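CRISPR-associated endonuclease Cas9 (Campylobacter jejuni subsp. jejuni serotype O:2, PDB 5X2H) is an RNA-guided endonuclease of bacterial antiviral immunity that uses separate RuvC-like and HNH domains to cleave both strands of a DNA target, one of them complementary to its guide RNA. Local coordinates at residues A[73-77]-A[231-236]; A[134-139]-A[201-206]. All coordinates share one frame; numbering follows the deposited sequence.

Interaction 1. Residues A[73-77]-A[231-236]. With nucleotides of chain B.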
ATOM      1  N   HIS A  73     -17.354   5.764 -25.673  1.00 45.91           N
ATOM      2  CA  HIS A  73     -18.512   4.941 -26.001  1.00 46.47           C
ATOM      3  C   HIS A  73     -19.731   5.807 -26.297  1.00 46.30           C
ATOM      4  O   HIS A  73     -20.468   5.549 -27.256  1.00 49.23           O
ATOM      5  CB  HIS A  73     -18.797   3.969 -24.858  1.00 40.55           C
ATOM      6  CG  HIS A  73     -19.728   2.855 -25.224  1.00 42.56           C
ATOM      7  ND1 HIS A  73     -19.837   1.704 -24.473  1.00 41.59           N
ATOM      8  CD2 HIS A  73     -20.591   2.713 -26.257  1.00 43.74           C
ATOM      9  CE1 HIS A  73     -20.726   0.902 -25.030  1.00 43.17           C
ATOM     10  NE2 HIS A  73     -21.198   1.489 -26.114  1.00 44.49           N
ATOM     11  N   LEU A  74     -19.951   6.848 -25.495  1.00 46.89           N
ATOM     12  CA  LEU A  74     -21.072   7.745 -25.755  1.00 46.32           C
ATOM     13  C   LEU A  74     -20.866   8.523 -27.047  1.00 48.44           C
ATOM     14  O   LEU A  74     -21.813   8.717 -27.819  1.00 49.90           O
ATOM     15  CB  LEU A  74     -21.266   8.692 -24.575  1.00 42.45           C
ATOM     16  CG  LEU A  74     -21.620   7.991 -23.266  1.00 42.27           C
ATOM     17  CD1 LEU A  74     -21.603   8.976 -22.130  1.00 40.84           C
ATOM     18  CD2 LEU A  74     -22.974   7.326 -23.367  1.00 43.16           C
ATOM     19  N   LYS A  75     -19.631   8.967 -27.305  1.00 46.41           N
ATOM     20  CA  LYS A  75     -19.342   9.655 -28.560  1.00 47.73           C
ATOM     21  C   LYS A  75     -19.618   8.759 -29.760  1.00 51.27           C
ATOM     22  O   LYS A  75     -20.056   9.245 -30.809  1.00 53.23           O
ATOM     23  CB  LYS A  75     -17.893  10.145 -28.570  1.00 44.71           C
ATOM     24  CG  LYS A  75     -17.620  11.278 -27.583  1.00 44.86           C
ATOM     25  CD  LYS A  75     -16.132  11.593 -27.465  1.00 41.55           C
ATOM     26  CE  LYS A  75     -15.886  12.695 -26.440  1.00 40.63           C
ATOM     27  NZ  LYS A  75     -14.435  12.958 -26.207  1.00 39.53           N
ATOM     28  N   HIS A  76     -19.378   7.451 -29.626  1.00 50.42           N
ATOM     29  CA  HIS A  76     -19.758   6.520 -30.684  1.00 49.91           C
ATOM     30  C   HIS A  76     -21.271   6.468 -30.839  1.00 53.17           C
ATOM     31  O   HIS A  76     -21.792   6.524 -31.960  1.00 58.38           O
ATOM     32  CB  HIS A  76     -19.209   5.124 -30.388  1.00 52.91           C
ATOM     33  CG  HIS A  76     -17.767   4.943 -30.751  1.00 51.32           C
ATOM     34  ND1 HIS A  76     -17.293   5.122 -32.033  1.00 50.47           N
ATOM     35  CD2 HIS A  76     -16.701   4.574 -30.003  1.00 47.48           C
ATOM     36  CE1 HIS A  76     -15.995   4.879 -32.056  1.00 49.50           C
ATOM     37  NE2 HIS A  76     -15.611   4.545 -30.837  1.00 48.72           N
ATOM     38  N   LEU A  77     -21.995   6.355 -29.722  1.00 52.89           N
ATOM     39  CA  LEU A  77     -23.452   6.286 -29.786  1.00 54.10           C
ATOM     40  C   LEU A  77     -24.037   7.573 -30.350  1.00 51.31           C
ATOM     41  O   LEU A  77     -24.970   7.539 -31.162  1.00 56.38           O
ATOM     42  CB  LEU A  77     -24.029   6.000 -28.399  1.00 49.03           C
ATOM     43  CG  LEU A  77     -23.618   4.693 -27.717  1.00 53.42           C
ATOM     44  CD1 LEU A  77     -24.169   4.638 -26.301  1.00 47.09           C
ATOM     45  CD2 LEU A  77     -24.087   3.483 -28.525  1.00 49.53           C
ATOM     46  N   GLU A 231     -29.163   2.704 -24.098  1.00 64.90           N
ATOM     47  CA  GLU A 231     -27.715   2.544 -24.153  1.00 65.73           C
ATOM     48  C   GLU A 231     -27.001   3.721 -23.499  1.00 61.69           C
ATOM     49  O   GLU A 231     -26.033   3.529 -22.757  1.00 58.59           O
ATOM     50  CB  GLU A 231     -27.256   2.376 -25.602  1.00 72.50           C
ATOM     51  CG  GLU A 231     -27.421   0.974 -26.147  1.00 80.03           C
ATOM     52  CD  GLU A 231     -26.409   0.658 -27.230  1.00 85.25           C
ATOM     53  OE1 GLU A 231     -26.726   0.853 -28.424  1.00 85.83           O
ATOM     54  OE2 GLU A 231     -25.287   0.230 -26.881  1.00 86.55           O
ATOM     55  N   VAL A 232     -27.469   4.945 -23.757  1.00 58.94           N
ATOM     56  CA  VAL A 232     -26.824   6.125 -23.189  1.00 56.47           C
ATOM     57  C   VAL A 232     -26.889   6.093 -21.667  1.00 61.80           C
ATOM     58  O   VAL A 232     -25.891   6.350 -20.983  1.00 64.10           O
ATOM     59  CB  VAL A 232     -27.461   7.407 -23.759  1.00 56.62           C
ATOM     60  CG1 VAL A 232     -27.066   8.615 -22.927  1.00 54.44           C
ATOM     61  CG2 VAL A 232     -27.056   7.593 -25.211  1.00 57.14           C
ATOM     62  N   LEU A 233     -28.057   5.760 -21.114  1.00 62.20           N
ATOM     63  CA  LEU A 233     -28.206   5.738 -19.663  1.00 59.04           C
ATOM     64  C   LEU A 233     -27.351   4.649 -19.029  1.00 55.45           C
ATOM     65  O   LEU A 233     -26.678   4.893 -18.021  1.00 53.73           O
ATOM     66  CB  LEU A 233     -29.676   5.555 -19.287  1.00 58.32           C
ATOM     67  CG  LEU A 233     -30.593   6.739 -19.591  1.00 63.32           C
ATOM     68  CD1 LEU A 233     -32.035   6.386 -19.265  1.00 66.57           C
ATOM     69  CD2 LEU A 233     -30.151   7.974 -18.822  1.00 58.69           C
ATOM     70  N   SER A 234     -27.358   3.443 -19.601  1.00 56.86           N
ATOM     71  CA  SER A 234     -26.593   2.350 -19.006  1.00 62.02           C
ATOM     72  C   SER A 234     -25.092   2.597 -19.112  1.00 54.22           C
ATOM     73  O   SER A 234     -24.345   2.301 -18.175  1.00 52.88           O
ATOM     74  CB  SER A 234     -26.967   1.022 -19.663  1.00 64.16           C
ATOM     75  OG  SER A 234     -26.644   1.030 -21.042  1.00 66.45           O
ATOM     76  N   VAL A 235     -24.633   3.144 -20.240  1.00 58.15           N
ATOM     77  CA  VAL A 235     -23.202   3.370 -20.424  1.00 55.04           C
ATOM     78  C   VAL A 235     -22.716   4.514 -19.539  1.00 50.26           C
ATOM     79  O   VAL A 235     -21.646   4.429 -18.926  1.00 50.29           O
ATOM     80  CB  VAL A 235     -22.887   3.630 -21.910  1.00 54.62           C
ATOM     81  CG1 VAL A 235     -21.485   4.198 -22.071  1.00 51.29           C
ATOM     82  CG2 VAL A 235     -23.029   2.344 -22.714  1.00 55.08           C
ATOM     83  N   ALA A 236     -23.494   5.594 -19.446  1.00 50.21           N
ATOM     84  CA  ALA A 236     -23.044   6.763 -18.696  1.00 51.56           C
ATOM     85  C   ALA A 236     -22.960   6.488 -17.200  1.00 52.07           C
ATOM     86  O   ALA A 236     -22.124   7.085 -16.510  1.00 49.54           O
ATOM     87  CB  ALA A 236     -23.969   7.950 -18.959  1.00 48.82           C
TER
ATOM     88  P     A B  63     -13.213   3.164 -28.365  1.00 46.75           P
ATOM     89  OP1   A B  63     -13.241   3.655 -29.763  1.00 44.06           O
ATOM     90  OP2   A B  63     -12.292   3.800 -27.386  1.00 45.29           O
ATOM     91  O5'   A B  63     -14.687   3.233 -27.757  1.00 44.52           O
ATOM     92  C5'   A B  63     -14.943   2.820 -26.419  1.00 42.16           C
ATOM     93  C4'   A B  63     -16.048   1.792 -26.348  1.00 44.51           C
ATOM     94  O4'   A B  63     -17.157   2.234 -27.174  1.00 47.96           O
ATOM     95  C3'   A B  63     -15.712   0.400 -26.879  1.00 44.79           C
ATOM     96  O3'   A B  63     -15.088  -0.472 -25.944  1.00 46.54           O
ATOM     97  C2'   A B  63     -17.068  -0.134 -27.330  1.00 46.19           C
ATOM     98  O2'   A B  63     -17.803  -0.646 -26.227  1.00 46.81           O
ATOM     99  C1'   A B  63     -17.758   1.134 -27.821  1.00 45.81           C
ATOM    100  N9    A B  63     -17.625   1.310 -29.278  1.00 45.99           N
ATOM    101  C8    A B  63     -16.481   1.273 -30.039  1.00 46.97           C
ATOM    102  N7    A B  63     -16.690   1.470 -31.318  1.00 49.81           N
ATOM    103  C5    A B  63     -18.062   1.656 -31.402  1.00 45.55           C
ATOM    104  C6    A B  63     -18.907   1.914 -32.489  1.00 49.47           C
ATOM    105  N6    A B  63     -18.464   2.033 -33.741  1.00 51.69           N
ATOM    106  N1    A B  63     -20.230   2.043 -32.241  1.00 50.55           N
ATOM    107  C2    A B  63     -20.660   1.922 -30.978  1.00 46.46           C
ATOM    108  N3    A B  63     -19.961   1.680 -29.870  1.00 48.02           N
ATOM    109  C4    A B  63     -18.653   1.561 -30.156  1.00 48.13           C
ATOM    110  P     A B  46     -13.419  15.535 -23.342  1.00 45.85           P
ATOM    111  OP1   A B  46     -13.931  14.274 -23.937  1.00 45.65           O
ATOM    112  OP2   A B  46     -13.555  15.778 -21.882  1.00 39.17           O
ATOM    113  O5'   A B  46     -11.875  15.640 -23.711  1.00 45.88           O
ATOM    114  C5'   A B  46     -11.439  15.497 -25.054  1.00 45.36           C
ATOM    115  C4'   A B  46      -9.979  15.839 -25.192  1.00 46.31           C
ATOM    116  O4'   A B  46      -9.779  17.256 -24.949  1.00 45.75           O
ATOM    117  C3'   A B  46      -9.048  15.166 -24.198  1.00 42.86           C
ATOM    118  O3'   A B  46      -8.725  13.836 -24.552  1.00 41.02           O
ATOM    119  C2'   A B  46      -7.850  16.103 -24.185  1.00 42.64           C
ATOM    120  O2'   A B  46      -7.045  15.902 -25.337  1.00 44.64           O
ATOM    121  C1'   A B  46      -8.538  17.462 -24.303  1.00 44.00           C
ATOM    122  N9    A B  46      -8.784  18.058 -22.978  1.00 45.07           N
ATOM    123  C8    A B  46      -9.942  18.067 -22.241  1.00 47.63           C
ATOM    124  N7    A B  46      -9.828  18.677 -21.084  1.00 47.12           N
ATOM    125  C5    A B  46      -8.504  19.094 -21.056  1.00 47.25           C
ATOM    126  C6    A B  46      -7.747  19.805 -20.103  1.00 46.18           C
ATOM    127  N6    A B  46      -8.230  20.238 -18.936  1.00 43.61           N
ATOM    128  N1    A B  46      -6.451  20.056 -20.392  1.00 46.01           N
ATOM    129  C2    A B  46      -5.958  19.623 -21.558  1.00 47.43           C
ATOM    130  N3    A B  46      -6.565  18.947 -22.532  1.00 48.13           N
ATOM    131  C4    A B  46      -7.851  18.713 -22.214  1.00 47.44           C
TER

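Interaction 2. Residues A[134-139]-A[201-206]. With nucleotides of chain B; nucleotides of chain C.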
ATOM      1  N   ARG A 134     -18.921  14.308 -15.476  1.00 37.75           N
ATOM      2  CA  ARG A 134     -18.957  14.475 -14.021  1.00 39.56           C
ATOM      3  C   ARG A 134     -20.354  14.074 -13.559  1.00 42.72           C
ATOM      4  O   ARG A 134     -21.230  14.921 -13.366  1.00 44.80           O
ATOM      5  CB  ARG A 134     -18.591  15.906 -13.618  1.00 38.79           C
ATOM      6  CG  ARG A 134     -17.098  16.195 -13.739  1.00 40.14           C
ATOM      7  CD  ARG A 134     -16.773  17.665 -13.510  1.00 42.65           C
ATOM      8  NE  ARG A 134     -17.320  18.512 -14.564  1.00 42.30           N
ATOM      9  CZ  ARG A 134     -16.749  18.687 -15.752  1.00 43.33           C
ATOM     10  NH1 ARG A 134     -15.610  18.070 -16.041  1.00 35.92           N
ATOM     11  NH2 ARG A 134     -17.319  19.479 -16.652  1.00 40.44           N
ATOM     12  N   ARG A 135     -20.552  12.769 -13.376  1.00 43.65           N
ATOM     13  CA  ARG A 135     -21.868  12.214 -13.088  1.00 46.65           C
ATOM     14  C   ARG A 135     -22.236  12.273 -11.611  1.00 47.42           C
ATOM     15  O   ARG A 135     -23.316  11.802 -11.244  1.00 49.49           O
ATOM     16  CB  ARG A 135     -21.947  10.766 -13.589  1.00 45.44           C
ATOM     17  CG  ARG A 135     -20.859   9.851 -13.053  1.00 43.93           C
ATOM     18  CD  ARG A 135     -20.956   8.451 -13.656  1.00 47.32           C
ATOM     19  NE  ARG A 135     -19.944   7.547 -13.115  1.00 46.30           N
ATOM     20  CZ  ARG A 135     -19.800   6.276 -13.478  1.00 49.43           C
ATOM     21  NH1 ARG A 135     -20.603   5.747 -14.395  1.00 51.49           N
ATOM     22  NH2 ARG A 135     -18.849   5.533 -12.926  1.00 47.52           N
ATOM     23  N   GLY A 136     -21.383  12.835 -10.761  1.00 46.43           N
ATOM     24  CA  GLY A 136     -21.713  13.030  -9.366  1.00 44.48           C
ATOM     25  C   GLY A 136     -21.456  11.801  -8.515  1.00 42.07           C
ATOM     26  O   GLY A 136     -21.137  10.714  -8.997  1.00 43.43           O
ATOM     27  N   TYR A 137     -21.615  11.988  -7.207  1.00 43.15           N
ATOM     28  CA  TYR A 137     -21.311  10.939  -6.245  1.00 46.30           C
ATOM     29  C   TYR A 137     -22.473   9.964  -6.101  1.00 50.81           C
ATOM     30  O   TYR A 137     -23.634  10.367  -5.991  1.00 51.17           O
ATOM     31  CB  TYR A 137     -20.973  11.548  -4.885  1.00 48.17           C
ATOM     32  CG  TYR A 137     -20.827  10.512  -3.799  1.00 53.55           C
ATOM     33  CD1 TYR A 137     -19.722   9.674  -3.761  1.00 50.71           C
ATOM     34  CD2 TYR A 137     -21.800  10.364  -2.820  1.00 58.85           C
ATOM     35  CE1 TYR A 137     -19.587   8.720  -2.772  1.00 54.42           C
ATOM     36  CE2 TYR A 137     -21.673   9.414  -1.829  1.00 60.18           C
ATOM     37  CZ  TYR A 137     -20.567   8.595  -1.810  1.00 58.85           C
ATOM     38  OH  TYR A 137     -20.445   7.648  -0.821  1.00 63.42           O
ATOM     39  N   ASP A 138     -22.149   8.670  -6.080  1.00 52.94           N
ATOM     40  CA  ASP A 138     -23.147   7.605  -5.984  1.00 56.96           C
ATOM     41  C   ASP A 138     -23.429   7.335  -4.511  1.00 60.41           C
ATOM     42  O   ASP A 138     -22.760   6.529  -3.863  1.00 62.61           O
ATOM     43  CB  ASP A 138     -22.657   6.353  -6.702  1.00 59.41           C
ATOM     44  CG  ASP A 138     -23.702   5.252  -6.744  1.00 62.93           C
ATOM     45  OD1 ASP A 138     -24.890   5.537  -6.481  1.00 65.71           O
ATOM     46  OD2 ASP A 138     -23.329   4.096  -7.040  1.00 63.45           O
ATOM     47  N   ASP A 139     -24.446   8.012  -3.975  1.00 63.11           N
ATOM     48  CA  ASP A 139     -24.798   7.902  -2.558  1.00 69.27           C
ATOM     49  C   ASP A 139     -25.517   6.575  -2.331  1.00 73.96           C
ATOM     50  O   ASP A 139     -26.747   6.481  -2.333  1.00 73.44           O
ATOM     51  CB  ASP A 139     -25.651   9.086  -2.125  1.00 72.66           C
ATOM     52  CG  ASP A 139     -25.809   9.171  -0.622  1.00 76.92           C
ATOM     53  OD1 ASP A 139     -25.052   8.487   0.098  1.00 77.41           O
ATOM     54  OD2 ASP A 139     -26.695   9.922  -0.158  1.00 80.16           O
ATOM     55  N   ILE A 201     -23.316  16.982  -5.724  1.00 51.22           N
ATOM     56  CA  ILE A 201     -24.702  16.557  -5.876  1.00 53.94           C
ATOM     57  C   ILE A 201     -24.727  15.058  -6.142  1.00 56.27           C
ATOM     58  O   ILE A 201     -23.926  14.548  -6.933  1.00 55.92           O
ATOM     59  CB  ILE A 201     -25.410  17.327  -7.011  1.00 58.04           C
ATOM     60  CG1 ILE A 201     -25.441  18.824  -6.695  1.00 59.78           C
ATOM     61  CG2 ILE A 201     -26.820  16.795  -7.232  1.00 61.53           C
ATOM     62  CD1 ILE A 201     -26.118  19.658  -7.756  1.00 59.87           C
ATOM     63  N   ALA A 202     -25.650  14.358  -5.481  1.00 57.94           N
ATOM     64  CA  ALA A 202     -25.733  12.908  -5.608  1.00 54.43           C
ATOM     65  C   ALA A 202     -25.983  12.496  -7.054  1.00 52.03           C
ATOM     66  O   ALA A 202     -26.759  13.127  -7.777  1.00 52.11           O
ATOM     67  CB  ALA A 202     -26.842  12.358  -4.709  1.00 53.66           C
ATOM     68  N   GLN A 203     -25.322  11.411  -7.463  1.00 50.75           N
ATOM     69  CA  GLN A 203     -25.370  10.969  -8.854  1.00 50.00           C
ATOM     70  C   GLN A 203     -26.791  10.644  -9.310  1.00 54.52           C
ATOM     71  O   GLN A 203     -27.122  10.846 -10.485  1.00 54.32           O
ATOM     72  CB  GLN A 203     -24.449   9.758  -9.029  1.00 47.24           C
ATOM     73  CG  GLN A 203     -24.572   9.045 -10.364  1.00 48.04           C
ATOM     74  CD  GLN A 203     -23.496   7.999 -10.559  1.00 47.90           C
ATOM     75  OE1 GLN A 203     -23.771   6.889 -11.012  1.00 49.08           O
ATOM     76  NE2 GLN A 203     -22.260   8.348 -10.216  1.00 44.46           N
ATOM     77  N   SER A 204     -27.646  10.160  -8.403  1.00 50.58           N
ATOM     78  CA  SER A 204     -29.001   9.785  -8.793  1.00 58.02           C
ATOM     79  C   SER A 204     -29.793  10.974  -9.324  1.00 61.26           C
ATOM     80  O   SER A 204     -30.677  10.800 -10.170  1.00 60.70           O
ATOM     81  CB  SER A 204     -29.735   9.151  -7.612  1.00 54.12           C
ATOM     82  OG  SER A 204     -29.938  10.091  -6.572  1.00 56.72           O
ATOM     83  N   PHE A 205     -29.497  12.185  -8.843  1.00 61.44           N
ATOM     84  CA  PHE A 205     -30.197  13.361  -9.349  1.00 61.61           C
ATOM     85  C   PHE A 205     -29.773  13.695 -10.773  1.00 57.70           C
ATOM     86  O   PHE A 205     -30.596  14.159 -11.570  1.00 58.32           O
ATOM     87  CB  PHE A 205     -29.967  14.560  -8.429  1.00 60.68           C
ATOM     88  CG  PHE A 205     -30.668  14.449  -7.104  1.00 63.13           C
ATOM     89  CD1 PHE A 205     -32.051  14.415  -7.042  1.00 65.95           C
ATOM     90  CD2 PHE A 205     -29.947  14.385  -5.923  1.00 63.32           C
ATOM     91  CE1 PHE A 205     -32.704  14.313  -5.827  1.00 68.06           C
ATOM     92  CE2 PHE A 205     -30.593  14.285  -4.704  1.00 66.19           C
ATOM     93  CZ  PHE A 205     -31.975  14.248  -4.656  1.00 68.55           C
ATOM     94  N   LEU A 206     -28.505  13.464 -11.114  1.00 55.39           N
ATOM     95  CA  LEU A 206     -28.061  13.705 -12.481  1.00 53.77           C
ATOM     96  C   LEU A 206     -28.584  12.638 -13.433  1.00 54.64           C
ATOM     97  O   LEU A 206     -28.799  12.916 -14.619  1.00 54.00           O
ATOM     98  CB  LEU A 206     -26.535  13.784 -12.528  1.00 51.65           C
ATOM     99  CG  LEU A 206     -25.953  15.056 -11.902  1.00 47.46           C
ATOM    100  CD1 LEU A 206     -24.692  14.754 -11.138  1.00 47.65           C
ATOM    101  CD2 LEU A 206     -25.688  16.108 -12.969  1.00 46.41           C
TER
ATOM    102  P     G B  18     -16.518   8.290 -11.291  1.00 37.58           P
ATOM    103  OP1   G B  18     -17.447   8.609 -12.405  1.00 39.22           O
ATOM    104  OP2   G B  18     -15.061   8.174 -11.560  1.00 36.82           O
ATOM    105  O5'   G B  18     -16.727   9.371 -10.145  1.00 37.97           O
ATOM    106  C5'   G B  18     -18.013   9.569  -9.580  1.00 40.38           C
ATOM    107  C4'   G B  18     -17.960  10.468  -8.375  1.00 40.18           C
ATOM    108  O4'   G B  18     -17.099   9.893  -7.357  1.00 41.23           O
ATOM    109  C3'   G B  18     -17.375  11.851  -8.598  1.00 40.67           C
ATOM    110  O3'   G B  18     -18.284  12.746  -9.212  1.00 41.22           O
ATOM    111  C2'   G B  18     -16.974  12.256  -7.187  1.00 40.65           C
ATOM    112  O2'   G B  18     -18.116  12.635  -6.435  1.00 41.92           O
ATOM    113  C1'   G B  18     -16.459  10.927  -6.637  1.00 40.39           C
ATOM    114  N9    G B  18     -15.002  10.816  -6.816  1.00 43.36           N
ATOM    115  C8    G B  18     -14.314  10.104  -7.768  1.00 41.43           C
ATOM    116  N7    G B  18     -13.020  10.237  -7.656  1.00 41.38           N
ATOM    117  C5    G B  18     -12.848  11.095  -6.576  1.00 41.55           C
ATOM    118  C6    G B  18     -11.665  11.602  -5.978  1.00 38.12           C
ATOM    119  O6    G B  18     -10.496  11.382  -6.311  1.00 35.45           O
ATOM    120  N1    G B  18     -11.947  12.436  -4.898  1.00 34.78           N
ATOM    121  C2    G B  18     -13.213  12.742  -4.452  1.00 37.87           C
ATOM    122  N2    G B  18     -13.301  13.566  -3.396  1.00 36.66           N
ATOM    123  N3    G B  18     -14.323  12.277  -5.004  1.00 34.37           N
ATOM    124  C4    G B  18     -14.065  11.465  -6.051  1.00 44.17           C
ATOM    125  P     G B  19     -17.754  13.870 -10.232  1.00 39.88           P
ATOM    126  OP1   G B  19     -18.949  14.616 -10.703  1.00 46.97           O
ATOM    127  OP2   G B  19     -16.853  13.247 -11.231  1.00 40.64           O
ATOM    128  O5'   G B  19     -16.900  14.846  -9.305  1.00 41.39           O
ATOM    129  C5'   G B  19     -17.538  15.571  -8.266  1.00 41.31           C
ATOM    130  C4'   G B  19     -16.569  16.316  -7.383  1.00 39.45           C
ATOM    131  O4'   G B  19     -15.661  15.408  -6.705  1.00 38.89           O
ATOM    132  C3'   G B  19     -15.628  17.304  -8.042  1.00 38.74           C
ATOM    133  O3'   G B  19     -16.257  18.495  -8.482  1.00 39.03           O
ATOM    134  C2'   G B  19     -14.602  17.523  -6.940  1.00 39.87           C
ATOM    135  O2'   G B  19     -15.147  18.341  -5.918  1.00 45.50           O
ATOM    136  C1'   G B  19     -14.465  16.103  -6.385  1.00 40.97           C
ATOM    137  N9    G B  19     -13.302  15.418  -6.980  1.00 40.75           N
ATOM    138  C8    G B  19     -13.254  14.621  -8.095  1.00 41.54           C
ATOM    139  N7    G B  19     -12.050  14.198  -8.370  1.00 33.12           N
ATOM    140  C5    G B  19     -11.252  14.759  -7.383  1.00 39.10           C
ATOM    141  C6    G B  19      -9.854  14.665  -7.159  1.00 39.01           C
ATOM    142  O6    G B  19      -9.012  14.037  -7.810  1.00 43.43           O
ATOM    143  N1    G B  19      -9.452  15.396  -6.047  1.00 39.15           N
ATOM    144  C2    G B  19     -10.286  16.135  -5.247  1.00 40.19           C
ATOM    145  N2    G B  19      -9.705  16.775  -4.218  1.00 35.46           N
ATOM    146  N3    G B  19     -11.595  16.231  -5.447  1.00 41.71           N
ATOM    147  C4    G B  19     -12.007  15.523  -6.523  1.00 40.45           C
TER
ATOM    148  P    DA C  13     -16.777  12.339   3.067  1.00 52.31           P
ATOM    149  OP1  DA C  13     -18.016  13.130   3.223  1.00 53.71           O
ATOM    150  OP2  DA C  13     -15.940  12.010   4.244  1.00 51.45           O
ATOM    151  O5'  DA C  13     -17.146  10.973   2.333  1.00 48.65           O
ATOM    152  C5'  DA C  13     -18.023  10.992   1.220  1.00 45.08           C
ATOM    153  C4'  DA C  13     -18.502   9.593   0.893  1.00 43.58           C
ATOM    154  O4'  DA C  13     -17.581   8.968  -0.036  1.00 41.47           O
ATOM    155  C3'  DA C  13     -18.609   8.647   2.092  1.00 46.82           C
ATOM    156  O3'  DA C  13     -19.821   7.908   2.010  1.00 50.35           O
ATOM    157  C2'  DA C  13     -17.384   7.746   1.944  1.00 42.54           C
ATOM    158  C1'  DA C  13     -17.231   7.687   0.435  1.00 43.51           C
ATOM    159  N9   DA C  13     -15.871   7.397  -0.011  1.00 47.45           N
ATOM    160  C8   DA C  13     -14.707   7.900   0.505  1.00 48.07           C
ATOM    161  N7   DA C  13     -13.629   7.469  -0.108  1.00 46.08           N
ATOM    162  C5   DA C  13     -14.120   6.634  -1.098  1.00 46.39           C
ATOM    163  C6   DA C  13     -13.488   5.866  -2.096  1.00 43.70           C
ATOM    164  N6   DA C  13     -12.162   5.819  -2.258  1.00 40.12           N
ATOM    165  N1   DA C  13     -14.273   5.145  -2.924  1.00 45.24           N
ATOM    166  C2   DA C  13     -15.599   5.192  -2.758  1.00 45.53           C
ATOM    167  N3   DA C  13     -16.307   5.874  -1.859  1.00 46.14           N
ATOM    168  C4   DA C  13     -15.501   6.582  -1.055  1.00 46.05           C
TER
HETATM  169  O   HOH W   1     -26.791   8.971  -5.861  1.00 44.83           O

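Interaction 1. Residues A[73-77]-A[231-236]
Val235 lays its CG2 methyl over one face of the His73 imidazole, 3.8 Å from the ring centroid and 21° off the ring normal, a CH-pi contact displaced toward the rim. The opposite face belongs to RNA: C1' of A63 of chain B sits above the ring centre, with O4' close to CG and CB, so the histidine is sandwiched between a protein methyl and a ribose. What sends the imidazole out between them is chi1 of -165°, with CG anti to the backbone N. The other branch of Val235, CG1, meets Leu74 CD2 at 3.7 Å, while Leu74 CD1 rests on Ala236 CB at 4.1 Å. One turn further along, Leu77 crosses Glu231 at about a right angle: its CD2 lies 3.7 Å from OE1 of the carboxylate, and its CD1 touches the glutamate CB and Val232 CG2. No hydrogen bond joins the segments, and their axes run nearly antiparallel (171°), 10.2 Å apart.

Segment 73-77 also binds RNA through two residues that do not touch segment 231-236, His76 and Lys75. N7 of the A63 base lies over one face of the His76 ring, whose NE2-H is donated to OP1 of that nucleotide at 2.7 Å, nearly straight; the Tyr86 ring stacks with His76. The extended Lys75 reaches OP1 of A46 of chain B, with the carbonyl of Tyr89 as a second partner. Helix 51-82, long and arginine-rich, is consistent with the bridge helix of Cas9, which links nuclease and recognition lobes and binds guide RNA; here it packs on helix 226-236 while holding RNA phosphates.

Interaction 2. Residues A[134-139]-A[201-206]
Gly136 O takes an N-H from the Gln203 side-chain amide, NE2 to O 2.9 Å with an angle of 159° at the hydrogen. The carbonyl oxygen lies in the amide plane, but the donor approaches from above the carbonyl plane, 38° out of it. Gln203 reaches this far because CG is anti to its backbone N (chi1 170°) and the chain stays extended beyond it. On the way its CG passes 3.2 Å from Arg135 O. Arg135 runs alongside, pointing the same way, with Gln203 OE1 over one face of its guanidinium and Gln203 NE2 3.5 Å from Arg135 CG.

The backbones form a single bridge between Tyr137 and Ala202, with a weak bond from Tyr137 N to Ile201 O; Gln203 N also approaches Tyr137 O, at a modelled 2.5 Å too short to be taken at face value. Water 1 accepts from both Asp139 N and Ser204 N, tying the segments once more. Leu206 CD1 presses on Arg135 O at 3.3 Å and lies beside Gly136, whose positive phi suits a glycine.

Nucleic acid lies along the loop. Arg135 NE donates to OP1 of G18 of chain B at 2.8 Å, Gly136 N donates to OP1 of G19 of chain B, and the Arg134 guanidinium makes salt bridges to other RNA phosphates. Tyr137 CB leads away from segment 201-206; at the far end of its ring OH lies 2.9 Å from O3' of DA13 of chain C.

Loop 134-139 follows helix 121-133 and is held at the start of helix 203-219, while helices 150-162 and 168-175 pack on the side chains of Ile201 and Phe205.

In the fold
The two contacts have centres about 17 Å apart, on the same side of the chain's centre, in a helical region remote from the predicted RuvC metal site. Along the chain the order is 73-77, 134-139, 201-206, 231-236, so interaction 2 falls wholly within the span that interaction 1 closes. Helices 203-219 and 226-236 follow one another, and Leu210 and Phe214 of the first pack on Val232 of the second. A direct link exists too: Arg135 NH1 probably hydrogen-bonds to Ala236 O at 2.9 Å. Together they place two RNA-binding surfaces, on helix 51-82 and loop 134-139, against one helical scaffold.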